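PDB 3EB8: cysteine protease-like VirA from Shigella flexneri, which promotes bacterial entry into epithelial cells and subsequent spread within and between them as a secreted effector, although the tubulin-protease activity ascribed to it is disputed. Local coordinates for residues K104-A109 and E268-N273; D128-K133 and T243-E248; T135-V140 and A235-L240. All blocks are in the same frame, centred on the assembly; numbering follows the deposited sequence.

Contact 1 of 3, residues K104-A109 and E268-N273; sequences KTHKPA and EQRVIN
Over one face of the His-106 imidazole lies CG of its own neighbour Lys-107, 3.8 Å above the plane and displaced toward the rim, while the CG2 methyl of Ile-272 meets the ring edge near its plane. The extended Arg-270 side chain runs beside this ring and points the same way, with guanidinium and imidazole planes 48° apart. In this member of the EspG/VirA family two irregular loops meet: 104-109 leads into helix 110-118, for which Ala-109 is the N-cap residue, and 268-273 joins helix 245-265 to strand 274-283. Their touching parts run in nearly the same direction, 20° apart. A flat amide extends the contact at its other end. Gln-269 has CG anti to its backbone N, which sets CG 3.3 Å from Thr-105 O, and the bend at chi2 then turns the amide so that NE2 lies 3.5 Å from Lys-104 CA. The hydroxyl of Thr-105 is engaged elsewhere, with Asn-102. Farther along, Ile-272 holds CG1 in the crowded position between backbone N and carbonyl carbon, which lets CD1 reach Lys-107 CB at 3.8 Å and Pro-108 CD at 4.0 Å. Pro-108 in turn touches Val-316 and Ile-318 of strand 315-327, and Val-271 rests on Ser-309 and Ile-311 of strand 300-312, so the loop pair is seated on the mixed sheet. Segment 268-273 is also the end of the tubulin-binding region. One carbonyl holds the backbones together: His-106 O receives Val-271 CA in a CA-H...O contact of 3.3 Å, and takes Ile-272 N in a short hydrogen bond of 2.6 Å, in the carbonyl plane and nearly straight, with 170° at the hydrogen.

Contact 2 of 3, residues D128-K133 and T243-E248; sequences DYFHVK and TSSSVE
Asp-128 holds CG in the crowded position between backbone N and carbonyl carbon (chi1 42°), which swings its carboxylate toward the start of helix 245-265; Phe-130 has CG anti to its carbonyl carbon (chi1 -63°), which lays its ring against the residues just ahead of that helix. Ser-244 is the N-cap. Its OG accepts from Val-247 N at 3.1 Å and is also bonded to Asn-126, while its CA sits over one face of the Phe-130 ring, 3.7 Å from the centroid, a CH-pi contact. At the edge of the same ring lies Glu-248 CD, 3.9 Å from Phe-130 CZ. One backbone bond ties the loop to the cap region: Phe-130 N donates to Thr-243 O at 2.9 Å, fairly straight at 161° although the donor stands above the carbonyl plane. The Asp-128 carboxylate is held by one hydrogen bond from the first turn, where Ser-246 OG donates to Asp-128 OD2 at 3.0 Å, on the syn lone pair of that oxygen. Ser-245 N, 3.6 Å from Asp-128 OD2, makes no bond to it but places the acid at the helix start, whose dipole would probably favour the ionised form and be partly balanced by its charge.

Contact 3 of 3, residues T135-V140 and A235-L240; sequences TDFNSV and AFWQSL
The indole of Trp-237 is the bump, and the bend of 135-140 is the hollow that receives it. A type II turn from Thr-135 to Asn-138 gives Phe-137 a positive phi (69°), presenting its N and CA to one face of the indole: Phe-137 CA stands 3.5 Å from the centroid of the five-membered ring, 11° off the normal, a CH-pi contact, and Phe-137 N lies 3.1 Å above the ring plane toward the rim. The phenyl ring reaches along to the CB/CE3 side of the indole, with Trp-237 CE3 3.6 Å above the centre of the Phe-137 ring; the two rings are oblique, with planes at 33°. Phe-137 CD2 also packs on Trp-237 CB at 3.6 Å. A type I turn from Trp-237 brings Leu-240 back, so that its CD1 meets Phe-137 CZ at 3.8 Å. Ser-239 N lies over the opposite indole face, and Ser-139 OG, hydrogen-bonded to Asp-143, sits at the edge. Segment 235-240 belongs to the tubulin-binding region, between helices 226-234 and 245-265. Around this interlock, Phe-137 and Val-140 rest on Leu-338 of helix 335-341, Leu-240 touches Thr-323 and Tyr-325 of strand 315-327, and Trp-237 meets Asp-143 of helix 140-149.

Contact 1 is a surface contact, its centre about 23 Å from the centre of the chain, whereas contacts 2 and 3 are partly buried, contact 3 the more so, its centre about 15 Å from that of the chain. Contacts 2 and 3 use consecutive parts of the loop between strand 121-123 and helix 140-149 and of the chain leading into and beginning helix 245-265, so they join the same two regions. Contact 1 lies beyond the far end of that helix, about 10 Å from contact 3 and about 15 Å from contact 2 between nearest atoms. Chemistry follows place: one main-chain bond with aliphatic margins in contact 1; a carboxylate at a helix start, one main-chain bond and a CH-pi contact in contact 2; aromatic interlocking in contact 3.

Contact 1 of 3, residues K104-A109 and E268-N273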
ATOM      1  N   LYS A 104     -24.896  11.510   2.242  1.00 65.52           N
ATOM      2  CA  LYS A 104     -25.954  10.555   2.527  1.00 76.97           C
ATOM      3  C   LYS A 104     -25.556   9.117   2.161  1.00 73.61           C
ATOM      4  O   LYS A 104     -26.423   8.280   1.913  1.00 74.38           O
ATOM      5  CB  LYS A 104     -27.245  10.973   1.805  1.00 68.64           C
ATOM      6  CG  LYS A 104     -27.769  12.359   2.235  1.00 71.85           C
ATOM      7  CD  LYS A 104     -28.956  12.823   1.395  1.00 73.48           C
ATOM      8  CE  LYS A 104     -29.340  14.262   1.729  1.00 81.05           C
ATOM      9  NZ  LYS A 104     -30.702  14.635   1.224  1.00 79.41           N
ATOM     10  N   THR A 105     -24.246   8.846   2.134  1.00 74.11           N
ATOM     11  CA  THR A 105     -23.718   7.505   1.883  1.00 61.09           C
ATOM     12  C   THR A 105     -22.854   7.030   3.050  1.00 66.98           C
ATOM     13  O   THR A 105     -22.334   7.830   3.828  1.00 77.13           O
ATOM     14  CB  THR A 105     -22.891   7.438   0.593  1.00 60.86           C
ATOM     15  OG1 THR A 105     -23.622   8.052  -0.472  1.00 89.21           O
ATOM     16  CG2 THR A 105     -22.626   5.992   0.206  1.00 66.59           C
ATOM     17  N   HIS A 106     -22.702   5.716   3.163  1.00 62.06           N
ATOM     18  CA  HIS A 106     -22.008   5.113   4.284  1.00 62.77           C
ATOM     19  C   HIS A 106     -20.640   4.586   3.857  1.00 62.63           C
ATOM     20  O   HIS A 106     -19.890   4.069   4.675  1.00 60.29           O
ATOM     21  CB  HIS A 106     -22.853   3.965   4.846  1.00 79.65           C
ATOM     22  CG  HIS A 106     -23.093   2.857   3.865  1.00 96.74           C
ATOM     23  ND1 HIS A 106     -24.138   2.870   2.967  1.00107.12           N
ATOM     24  CD2 HIS A 106     -22.413   1.708   3.631  1.00 97.18           C
ATOM     25  CE1 HIS A 106     -24.099   1.775   2.228  1.00105.06           C
ATOM     26  NE2 HIS A 106     -23.061   1.053   2.612  1.00 99.21           N
ATOM     27  N   LYS A 107     -20.320   4.715   2.572  1.00 62.94           N
ATOM     28  CA  LYS A 107     -19.065   4.176   2.039  1.00 68.07           C
ATOM     29  C   LYS A 107     -18.531   5.027   0.876  1.00 66.37           C
ATOM     30  O   LYS A 107     -19.303   5.734   0.211  1.00 58.50           O
ATOM     31  CB  LYS A 107     -19.276   2.728   1.571  1.00 54.54           C
ATOM     32  CG  LYS A 107     -20.277   2.586   0.402  1.00 64.93           C
ATOM     33  CD  LYS A 107     -20.470   1.132  -0.016  1.00 79.63           C
ATOM     34  CE  LYS A 107     -21.542   0.993  -1.090  1.00 93.74           C
ATOM     35  NZ  LYS A 107     -22.902   1.413  -0.623  1.00 90.34           N
ATOM     36  N   PRO A 108     -17.216   4.951   0.614  1.00 59.82           N
ATOM     37  CA  PRO A 108     -16.653   5.700  -0.513  1.00 54.29           C
ATOM     38  C   PRO A 108     -17.240   5.198  -1.811  1.00 57.26           C
ATOM     39  O   PRO A 108     -17.541   4.000  -1.902  1.00 65.53           O
ATOM     40  CB  PRO A 108     -15.167   5.351  -0.470  1.00 61.94           C
ATOM     41  CG  PRO A 108     -14.897   4.854   0.933  1.00 51.99           C
ATOM     42  CD  PRO A 108     -16.191   4.247   1.404  1.00 59.57           C
ATOM     43  N   ALA A 109     -17.401   6.080  -2.797  1.00 56.47           N
ATOM     44  CA  ALA A 109     -17.782   5.645  -4.140  1.00 57.59           C
ATOM     45  C   ALA A 109     -16.672   4.810  -4.772  1.00 56.67           C
ATOM     46  O   ALA A 109     -15.510   4.928  -4.402  1.00 62.39           O
ATOM     47  CB  ALA A 109     -18.096   6.840  -5.016  1.00 59.11           C
ATOM     48  N   GLU A 268     -25.258  12.505  11.476  1.00 59.96           N
ATOM     49  CA  GLU A 268     -26.267  11.452  11.574  1.00 76.86           C
ATOM     50  C   GLU A 268     -25.872  10.226  10.758  1.00 83.26           C
ATOM     51  O   GLU A 268     -26.179   9.097  11.133  1.00 84.00           O
ATOM     52  CB  GLU A 268     -27.643  11.980  11.132  1.00 72.62           C
ATOM     53  CG  GLU A 268     -27.857  12.067   9.607  1.00 88.51           C
ATOM     54  CD  GLU A 268     -26.852  12.962   8.894  1.00 95.77           C
ATOM     55  OE1 GLU A 268     -26.307  13.880   9.532  1.00 91.59           O
ATOM     56  OE2 GLU A 268     -26.606  12.750   7.687  1.00100.69           O
ATOM     57  N   GLN A 269     -25.166  10.459   9.653  1.00 78.91           N
ATOM     58  CA  GLN A 269     -24.796   9.391   8.725  1.00 76.50           C
ATOM     59  C   GLN A 269     -23.822   8.383   9.325  1.00 70.82           C
ATOM     60  O   GLN A 269     -22.940   8.733  10.099  1.00 79.64           O
ATOM     61  CB  GLN A 269     -24.233   9.973   7.431  1.00 84.66           C
ATOM     62  CG  GLN A 269     -24.091   8.953   6.325  1.00 84.29           C
ATOM     63  CD  GLN A 269     -25.427   8.402   5.866  1.00 82.90           C
ATOM     64  OE1 GLN A 269     -25.569   7.196   5.657  1.00 75.38           O
ATOM     65  NE2 GLN A 269     -26.417   9.282   5.710  1.00 73.25           N
ATOM     66  N   ARG A 270     -23.977   7.131   8.914  1.00 83.17           N
ATOM     67  CA  ARG A 270     -23.328   5.977   9.540  1.00 77.04           C
ATOM     68  C   ARG A 270     -21.835   5.769   9.251  1.00 75.57           C
ATOM     69  O   ARG A 270     -21.058   5.508  10.168  1.00 80.96           O
ATOM     70  CB  ARG A 270     -24.104   4.716   9.160  1.00 87.07           C
ATOM     71  CG  ARG A 270     -23.443   3.412   9.539  1.00 91.70           C
ATOM     72  CD  ARG A 270     -24.222   2.239   8.958  1.00106.61           C
ATOM     73  NE  ARG A 270     -23.362   1.092   8.662  1.00125.50           N
ATOM     74  CZ  ARG A 270     -22.959   0.756   7.441  1.00135.71           C
ATOM     75  NH1 ARG A 270     -23.345   1.475   6.395  1.00136.37           N
ATOM     76  NH2 ARG A 270     -22.178  -0.302   7.261  1.00141.65           N
ATOM     77  N   VAL A 271     -21.453   5.844   7.978  1.00 65.29           N
ATOM     78  CA  VAL A 271     -20.042   5.703   7.538  1.00 65.47           C
ATOM     79  C   VAL A 271     -19.226   4.488   8.020  1.00 63.59           C
ATOM     80  O   VAL A 271     -18.798   4.404   9.177  1.00 62.50           O
ATOM     81  CB  VAL A 271     -19.200   6.980   7.769  1.00 64.02           C
ATOM     82  CG1 VAL A 271     -17.880   6.866   7.016  1.00 45.61           C
ATOM     83  CG2 VAL A 271     -19.972   8.197   7.321  1.00 45.97           C
ATOM     84  N   ILE A 272     -18.973   3.567   7.097  1.00 54.81           N
ATOM     85  CA  ILE A 272     -18.126   2.416   7.380  1.00 63.14           C
ATOM     86  C   ILE A 272     -16.747   2.903   7.777  1.00 65.61           C
ATOM     87  O   ILE A 272     -16.288   3.924   7.291  1.00 66.68           O
ATOM     88  CB  ILE A 272     -17.983   1.488   6.151  1.00 74.56           C
ATOM     89  CG1 ILE A 272     -17.168   2.173   5.054  1.00 70.72           C
ATOM     90  CG2 ILE A 272     -19.358   1.067   5.614  1.00 73.77           C
ATOM     91  CD1 ILE A 272     -16.755   1.234   3.946  1.00 68.55           C
ATOM     92  N   ASN A 273     -16.082   2.161   8.656  1.00 70.59           N
ATOM     93  CA  ASN A 273     -14.764   2.553   9.133  1.00 72.68           C
ATOM     94  C   ASN A 273     -13.640   2.407   8.098  1.00 71.51           C
ATOM     95  O   ASN A 273     -12.825   3.320   7.919  1.00 64.08           O
ATOM     96  CB  ASN A 273     -14.379   1.748  10.371  1.00 80.18           C
ATOM     97  CG  ASN A 273     -12.929   1.963  10.766  1.00 91.88           C
ATOM     98  OD1 ASN A 273     -12.041   1.196  10.378  1.00 93.81           O
ATOM     99  ND2 ASN A 273     -12.677   3.028  11.520  1.00 95.73           N
TER

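Contact 2 of 3, residues D128-K133 and T243-E248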
ATOM      1  N   ASP A 128      12.777   9.298  14.353  1.00102.65           N
ATOM      2  CA  ASP A 128      12.508   8.853  15.707  1.00 94.71           C
ATOM      3  C   ASP A 128      11.635   7.606  15.669  1.00 87.21           C
ATOM      4  O   ASP A 128      10.523   7.603  16.203  1.00 90.46           O
ATOM      5  CB  ASP A 128      11.810   9.963  16.491  1.00103.98           C
ATOM      6  CG  ASP A 128      10.745  10.680  15.667  1.00107.82           C
ATOM      7  OD1 ASP A 128      10.927  11.889  15.393  1.00111.05           O
ATOM      8  OD2 ASP A 128       9.735  10.036  15.287  1.00 93.21           O
ATOM      9  N   TYR A 129      12.142   6.553  15.031  1.00 69.74           N
ATOM     10  CA  TYR A 129      11.395   5.306  14.895  1.00 70.08           C
ATOM     11  C   TYR A 129      11.411   4.537  16.205  1.00 64.75           C
ATOM     12  O   TYR A 129      12.363   4.616  16.970  1.00 66.04           O
ATOM     13  CB  TYR A 129      11.966   4.448  13.765  1.00 61.49           C
ATOM     14  CG  TYR A 129      13.415   4.139  13.956  1.00 74.28           C
ATOM     15  CD1 TYR A 129      13.821   3.063  14.745  1.00 79.24           C
ATOM     16  CD2 TYR A 129      14.396   4.936  13.374  1.00 84.07           C
ATOM     17  CE1 TYR A 129      15.170   2.780  14.940  1.00 72.23           C
ATOM     18  CE2 TYR A 129      15.749   4.661  13.561  1.00 73.83           C
ATOM     19  CZ  TYR A 129      16.123   3.586  14.344  1.00 76.43           C
ATOM     20  OH  TYR A 129      17.454   3.316  14.530  1.00 92.98           O
ATOM     21  N   PHE A 130      10.339   3.801  16.455  1.00 64.06           N
ATOM     22  CA  PHE A 130      10.228   2.972  17.644  1.00 64.74           C
ATOM     23  C   PHE A 130      11.134   1.760  17.551  1.00 63.80           C
ATOM     24  O   PHE A 130      11.417   1.274  16.454  1.00 65.53           O
ATOM     25  CB  PHE A 130       8.787   2.493  17.826  1.00 64.56           C
ATOM     26  CG  PHE A 130       7.803   3.597  18.046  1.00 66.68           C
ATOM     27  CD1 PHE A 130       8.107   4.666  18.882  1.00 69.64           C
ATOM     28  CD2 PHE A 130       6.560   3.562  17.431  1.00 66.03           C
ATOM     29  CE1 PHE A 130       7.188   5.694  19.084  1.00 71.97           C
ATOM     30  CE2 PHE A 130       5.631   4.579  17.636  1.00 68.31           C
ATOM     31  CZ  PHE A 130       5.940   5.644  18.458  1.00 71.31           C
ATOM     32  N   HIS A 131      11.581   1.261  18.702  1.00 64.29           N
ATOM     33  CA  HIS A 131      12.328   0.012  18.744  1.00 63.06           C
ATOM     34  C   HIS A 131      11.385  -1.176  18.649  1.00 61.62           C
ATOM     35  O   HIS A 131      10.197  -1.055  18.947  1.00 64.11           O
ATOM     36  CB  HIS A 131      13.129  -0.091  20.039  1.00 65.28           C
ATOM     37  CG  HIS A 131      14.174   0.968  20.184  1.00107.81           C
ATOM     38  ND1 HIS A 131      14.209   1.842  21.253  1.00113.51           N
ATOM     39  CD2 HIS A 131      15.220   1.300  19.392  1.00113.07           C
ATOM     40  CE1 HIS A 131      15.237   2.660  21.115  1.00115.14           C
ATOM     41  NE2 HIS A 131      15.866   2.355  19.992  1.00118.56           N
ATOM     42  N   VAL A 132      11.910  -2.324  18.238  1.00 60.02           N
ATOM     43  CA  VAL A 132      11.158  -3.571  18.309  1.00 59.09           C
ATOM     44  C   VAL A 132      10.732  -3.824  19.746  1.00 61.26           C
ATOM     45  O   VAL A 132      11.535  -3.682  20.674  1.00 63.07           O
ATOM     46  CB  VAL A 132      12.008  -4.760  17.846  1.00 57.75           C
ATOM     47  CG1 VAL A 132      11.221  -6.053  17.936  1.00 57.07           C
ATOM     48  CG2 VAL A 132      12.515  -4.533  16.417  1.00 55.94           C
ATOM     49  N   LYS A 133       9.472  -4.194  19.931  1.00 61.32           N
ATOM     50  CA  LYS A 133       8.969  -4.574  21.239  1.00 63.51           C
ATOM     51  C   LYS A 133       8.464  -6.013  21.188  1.00 62.59           C
ATOM     52  O   LYS A 133       8.083  -6.502  20.128  1.00 60.43           O
ATOM     53  CB  LYS A 133       7.856  -3.620  21.674  1.00 65.22           C
ATOM     54  CG  LYS A 133       8.316  -2.180  21.859  1.00 70.71           C
ATOM     55  CD  LYS A 133       7.125  -1.260  22.065  1.00 89.06           C
ATOM     56  CE  LYS A 133       7.537   0.208  22.032  1.00 98.74           C
ATOM     57  NZ  LYS A 133       6.344   1.110  21.965  1.00102.62           N
ATOM     58  N   THR A 243       5.063   3.499  13.321  1.00 51.32           N
ATOM     59  CA  THR A 243       6.505   3.308  13.377  1.00 76.58           C
ATOM     60  C   THR A 243       7.231   4.429  14.097  1.00 77.51           C
ATOM     61  O   THR A 243       8.437   4.344  14.312  1.00 75.64           O
ATOM     62  CB  THR A 243       7.130   3.144  11.964  1.00 58.78           C
ATOM     63  OG1 THR A 243       6.850   4.302  11.176  1.00 54.50           O
ATOM     64  CG2 THR A 243       6.584   1.906  11.271  1.00 49.89           C
ATOM     65  N   SER A 244       6.510   5.482  14.466  1.00 53.90           N
ATOM     66  CA  SER A 244       7.162   6.617  15.103  1.00 55.42           C
ATOM     67  C   SER A 244       6.176   7.628  15.647  1.00 55.97           C
ATOM     68  O   SER A 244       4.999   7.631  15.279  1.00 57.10           O
ATOM     69  CB  SER A 244       8.082   7.317  14.103  1.00 55.58           C
ATOM     70  OG  SER A 244       7.317   8.014  13.141  1.00 60.05           O
ATOM     71  N   SER A 245       6.681   8.499  16.512  1.00 57.55           N
ATOM     72  CA  SER A 245       5.925   9.627  17.031  1.00 58.33           C
ATOM     73  C   SER A 245       5.435  10.493  15.875  1.00 61.80           C
ATOM     74  O   SER A 245       4.338  11.055  15.937  1.00 61.58           O
ATOM     75  CB  SER A 245       6.812  10.454  17.956  1.00 60.30           C
ATOM     76  OG  SER A 245       7.604   9.602  18.756  1.00100.37           O
ATOM     77  N   SER A 246       6.250  10.587  14.820  1.00 58.55           N
ATOM     78  CA  SER A 246       5.932  11.414  13.655  1.00 56.73           C
ATOM     79  C   SER A 246       4.712  10.894  12.918  1.00 58.86           C
ATOM     80  O   SER A 246       3.858  11.669  12.497  1.00 56.05           O
ATOM     81  CB  SER A 246       7.121  11.497  12.703  1.00 64.64           C
ATOM     82  OG  SER A 246       8.291  11.849  13.408  1.00 63.60           O
ATOM     83  N   VAL A 247       4.636   9.578  12.757  1.00 54.22           N
ATOM     84  CA  VAL A 247       3.464   8.959  12.150  1.00 52.89           C
ATOM     85  C   VAL A 247       2.254   9.147  13.062  1.00 53.04           C
ATOM     86  O   VAL A 247       1.156   9.495  12.607  1.00 52.46           O
ATOM     87  CB  VAL A 247       3.686   7.448  11.909  1.00 58.70           C
ATOM     88  CG1 VAL A 247       2.370   6.743  11.625  1.00 50.88           C
ATOM     89  CG2 VAL A 247       4.658   7.226  10.758  1.00 51.62           C
ATOM     90  N   GLU A 248       2.458   8.921  14.354  1.00 53.89           N
ATOM     91  CA  GLU A 248       1.408   9.182  15.320  1.00 59.64           C
ATOM     92  C   GLU A 248       0.847  10.592  15.151  1.00 59.16           C
ATOM     93  O   GLU A 248      -0.363  10.790  15.195  1.00 59.14           O
ATOM     94  CB  GLU A 248       1.937   8.998  16.744  1.00 55.56           C
ATOM     95  CG  GLU A 248       2.022   7.541  17.164  1.00 55.09           C
ATOM     96  CD  GLU A 248       2.403   7.368  18.627  1.00 71.93           C
ATOM     97  OE1 GLU A 248       2.954   8.323  19.228  1.00 80.16           O
ATOM     98  OE2 GLU A 248       2.156   6.270  19.172  1.00 65.96           O
TER

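Contact 3 of 3, residues T135-V140 and A235-L240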
ATOM      1  N   THR A 135       5.862  -7.191  21.884  1.00 63.93           N
ATOM      2  CA  THR A 135       4.450  -7.279  21.562  1.00 63.78           C
ATOM      3  C   THR A 135       4.184  -7.120  20.067  1.00 65.23           C
ATOM      4  O   THR A 135       3.056  -7.325  19.618  1.00 60.71           O
ATOM      5  CB  THR A 135       3.634  -6.217  22.332  1.00 66.32           C
ATOM      6  OG1 THR A 135       4.249  -4.933  22.183  1.00 66.55           O
ATOM      7  CG2 THR A 135       3.548  -6.560  23.817  1.00 69.39           C
ATOM      8  N   ASP A 136       5.207  -6.747  19.300  1.00 59.51           N
ATOM      9  CA  ASP A 136       5.037  -6.536  17.860  1.00 57.25           C
ATOM     10  C   ASP A 136       4.473  -7.766  17.132  1.00 55.73           C
ATOM     11  O   ASP A 136       4.964  -8.880  17.310  1.00 55.46           O
ATOM     12  CB  ASP A 136       6.356  -6.118  17.216  1.00 56.08           C
ATOM     13  CG  ASP A 136       6.857  -4.769  17.704  1.00 57.53           C
ATOM     14  OD1 ASP A 136       6.144  -4.065  18.451  1.00 59.42           O
ATOM     15  OD2 ASP A 136       7.984  -4.411  17.321  1.00 56.99           O
ATOM     16  N   PHE A 137       3.436  -7.550  16.322  1.00 55.01           N
ATOM     17  CA  PHE A 137       2.833  -8.608  15.509  1.00 53.71           C
ATOM     18  C   PHE A 137       2.104  -9.662  16.332  1.00 59.97           C
ATOM     19  O   PHE A 137       1.747 -10.718  15.814  1.00 55.23           O
ATOM     20  CB  PHE A 137       3.869  -9.279  14.591  1.00 51.89           C
ATOM     21  CG  PHE A 137       4.398  -8.372  13.526  1.00 50.68           C
ATOM     22  CD1 PHE A 137       5.586  -7.666  13.718  1.00 50.98           C
ATOM     23  CD2 PHE A 137       3.702  -8.208  12.329  1.00 49.63           C
ATOM     24  CE1 PHE A 137       6.065  -6.801  12.732  1.00 50.00           C
ATOM     25  CE2 PHE A 137       4.178  -7.353  11.336  1.00 48.80           C
ATOM     26  CZ  PHE A 137       5.350  -6.643  11.540  1.00 49.00           C
ATOM     27  N   ASN A 138       1.874  -9.381  17.611  1.00 57.09           N
ATOM     28  CA  ASN A 138       1.119 -10.309  18.447  1.00 58.68           C
ATOM     29  C   ASN A 138      -0.233 -10.704  17.842  1.00 65.64           C
ATOM     30  O   ASN A 138      -0.630 -11.864  17.897  1.00 58.66           O
ATOM     31  CB  ASN A 138       0.903  -9.743  19.855  1.00 61.46           C
ATOM     32  CG  ASN A 138       1.954 -10.219  20.845  1.00 99.46           C
ATOM     33  OD1 ASN A 138       3.003 -10.751  20.458  1.00102.44           O
ATOM     34  ND2 ASN A 138       1.680 -10.027  22.136  1.00 91.22           N
ATOM     35  N   SER A 139      -0.940  -9.743  17.261  1.00 58.27           N
ATOM     36  CA  SER A 139      -2.292 -10.012  16.805  1.00 58.56           C
ATOM     37  C   SER A 139      -2.376 -10.454  15.345  1.00 56.31           C
ATOM     38  O   SER A 139      -3.480 -10.578  14.806  1.00 56.49           O
ATOM     39  CB  SER A 139      -3.183  -8.793  17.029  1.00 60.18           C
ATOM     40  OG  SER A 139      -2.762  -7.706  16.234  1.00 59.03           O
ATOM     41  N   VAL A 140      -1.225 -10.718  14.722  1.00 54.47           N
ATOM     42  CA  VAL A 140      -1.175 -10.903  13.277  1.00 52.56           C
ATOM     43  C   VAL A 140      -2.067 -12.028  12.734  1.00 52.48           C
ATOM     44  O   VAL A 140      -2.739 -11.834  11.728  1.00 51.86           O
ATOM     45  CB  VAL A 140       0.274 -11.050  12.753  1.00 51.00           C
ATOM     46  CG1 VAL A 140       0.881 -12.334  13.219  1.00 51.14           C
ATOM     47  CG2 VAL A 140       0.291 -10.987  11.240  1.00 49.42           C
ATOM     48  N   ALA A 235       1.420  -8.474   6.406  1.00 45.89           N
ATOM     49  CA  ALA A 235       0.821  -7.313   5.747  1.00 46.28           C
ATOM     50  C   ALA A 235      -0.492  -6.885   6.398  1.00 47.49           C
ATOM     51  O   ALA A 235      -0.933  -5.755   6.224  1.00 48.29           O
ATOM     52  CB  ALA A 235       0.609  -7.568   4.240  1.00 45.75           C
ATOM     53  N   PHE A 236      -1.107  -7.803   7.140  1.00 47.88           N
ATOM     54  CA  PHE A 236      -2.403  -7.552   7.764  1.00 49.31           C
ATOM     55  C   PHE A 236      -2.299  -7.070   9.227  1.00 50.58           C
ATOM     56  O   PHE A 236      -3.303  -6.690   9.818  1.00 52.15           O
ATOM     57  CB  PHE A 236      -3.306  -8.796   7.674  1.00 49.47           C
ATOM     58  CG  PHE A 236      -3.744  -9.141   6.275  1.00 48.86           C
ATOM     59  CD1 PHE A 236      -2.929  -9.890   5.442  1.00 47.62           C
ATOM     60  CD2 PHE A 236      -4.981  -8.718   5.793  1.00 49.85           C
ATOM     61  CE1 PHE A 236      -3.339 -10.207   4.150  1.00 47.38           C
ATOM     62  CE2 PHE A 236      -5.391  -9.032   4.501  1.00 49.55           C
ATOM     63  CZ  PHE A 236      -4.572  -9.779   3.680  1.00 48.32           C
ATOM     64  N   TRP A 237      -1.102  -7.090   9.824  1.00 43.89           N
ATOM     65  CA  TRP A 237      -1.008  -6.666  11.224  1.00 47.90           C
ATOM     66  C   TRP A 237      -1.633  -5.257  11.440  1.00 51.78           C
ATOM     67  O   TRP A 237      -1.298  -4.297  10.737  1.00 47.36           O
ATOM     68  CB  TRP A 237       0.431  -6.748  11.766  1.00 44.91           C
ATOM     69  CG  TRP A 237       0.501  -6.432  13.254  1.00 52.22           C
ATOM     70  CD1 TRP A 237      -0.341  -6.897  14.235  1.00 45.92           C
ATOM     71  CD2 TRP A 237       1.442  -5.586  13.912  1.00 48.44           C
ATOM     72  NE1 TRP A 237       0.020  -6.392  15.449  1.00 52.66           N
ATOM     73  CE2 TRP A 237       1.110  -5.583  15.288  1.00 54.91           C
ATOM     74  CE3 TRP A 237       2.556  -4.850  13.481  1.00 50.82           C
ATOM     75  CZ2 TRP A 237       1.846  -4.862  16.243  1.00 48.34           C
ATOM     76  CZ3 TRP A 237       3.291  -4.129  14.436  1.00 48.89           C
ATOM     77  CH2 TRP A 237       2.921  -4.141  15.805  1.00 48.64           C
ATOM     78  N   GLN A 238      -2.547  -5.143  12.401  1.00 45.16           N
ATOM     79  CA  GLN A 238      -3.343  -3.919  12.547  1.00 45.45           C
ATOM     80  C   GLN A 238      -2.522  -2.664  12.857  1.00 46.11           C
ATOM     81  O   GLN A 238      -2.927  -1.562  12.511  1.00 50.36           O
ATOM     82  CB  GLN A 238      -4.417  -4.115  13.609  1.00 53.82           C
ATOM     83  CG  GLN A 238      -3.879  -4.560  14.966  1.00 67.41           C
ATOM     84  CD  GLN A 238      -4.982  -4.700  16.013  1.00 84.25           C
ATOM     85  OE1 GLN A 238      -5.388  -5.815  16.372  1.00 72.53           O
ATOM     86  NE2 GLN A 238      -5.485  -3.563  16.494  1.00 87.27           N
ATOM     87  N   SER A 239      -1.378  -2.834  13.517  1.00 46.70           N
ATOM     88  CA  SER A 239      -0.514  -1.703  13.892  1.00 47.43           C
ATOM     89  C   SER A 239       0.770  -1.669  13.069  1.00 47.32           C
ATOM     90  O   SER A 239       1.737  -1.020  13.433  1.00 48.06           O
ATOM     91  CB  SER A 239      -0.181  -1.752  15.380  1.00 48.40           C
ATOM     92  OG  SER A 239      -1.363  -1.882  16.134  1.00 65.12           O
ATOM     93  N   LEU A 240       0.763  -2.360  11.941  1.00 49.50           N
ATOM     94  CA  LEU A 240       1.904  -2.363  11.032  1.00 54.40           C
ATOM     95  C   LEU A 240       2.519  -0.970  10.797  1.00 54.89           C
ATOM     96  O   LEU A 240       3.724  -0.838  10.690  1.00 47.30           O
ATOM     97  CB  LEU A 240       1.491  -2.980   9.700  1.00 45.49           C
ATOM     98  CG  LEU A 240       2.623  -3.208   8.705  1.00 50.49           C
ATOM     99  CD1 LEU A 240       3.538  -4.303   9.192  1.00 45.31           C
ATOM    100  CD2 LEU A 240       2.043  -3.574   7.355  1.00 49.13           C
TER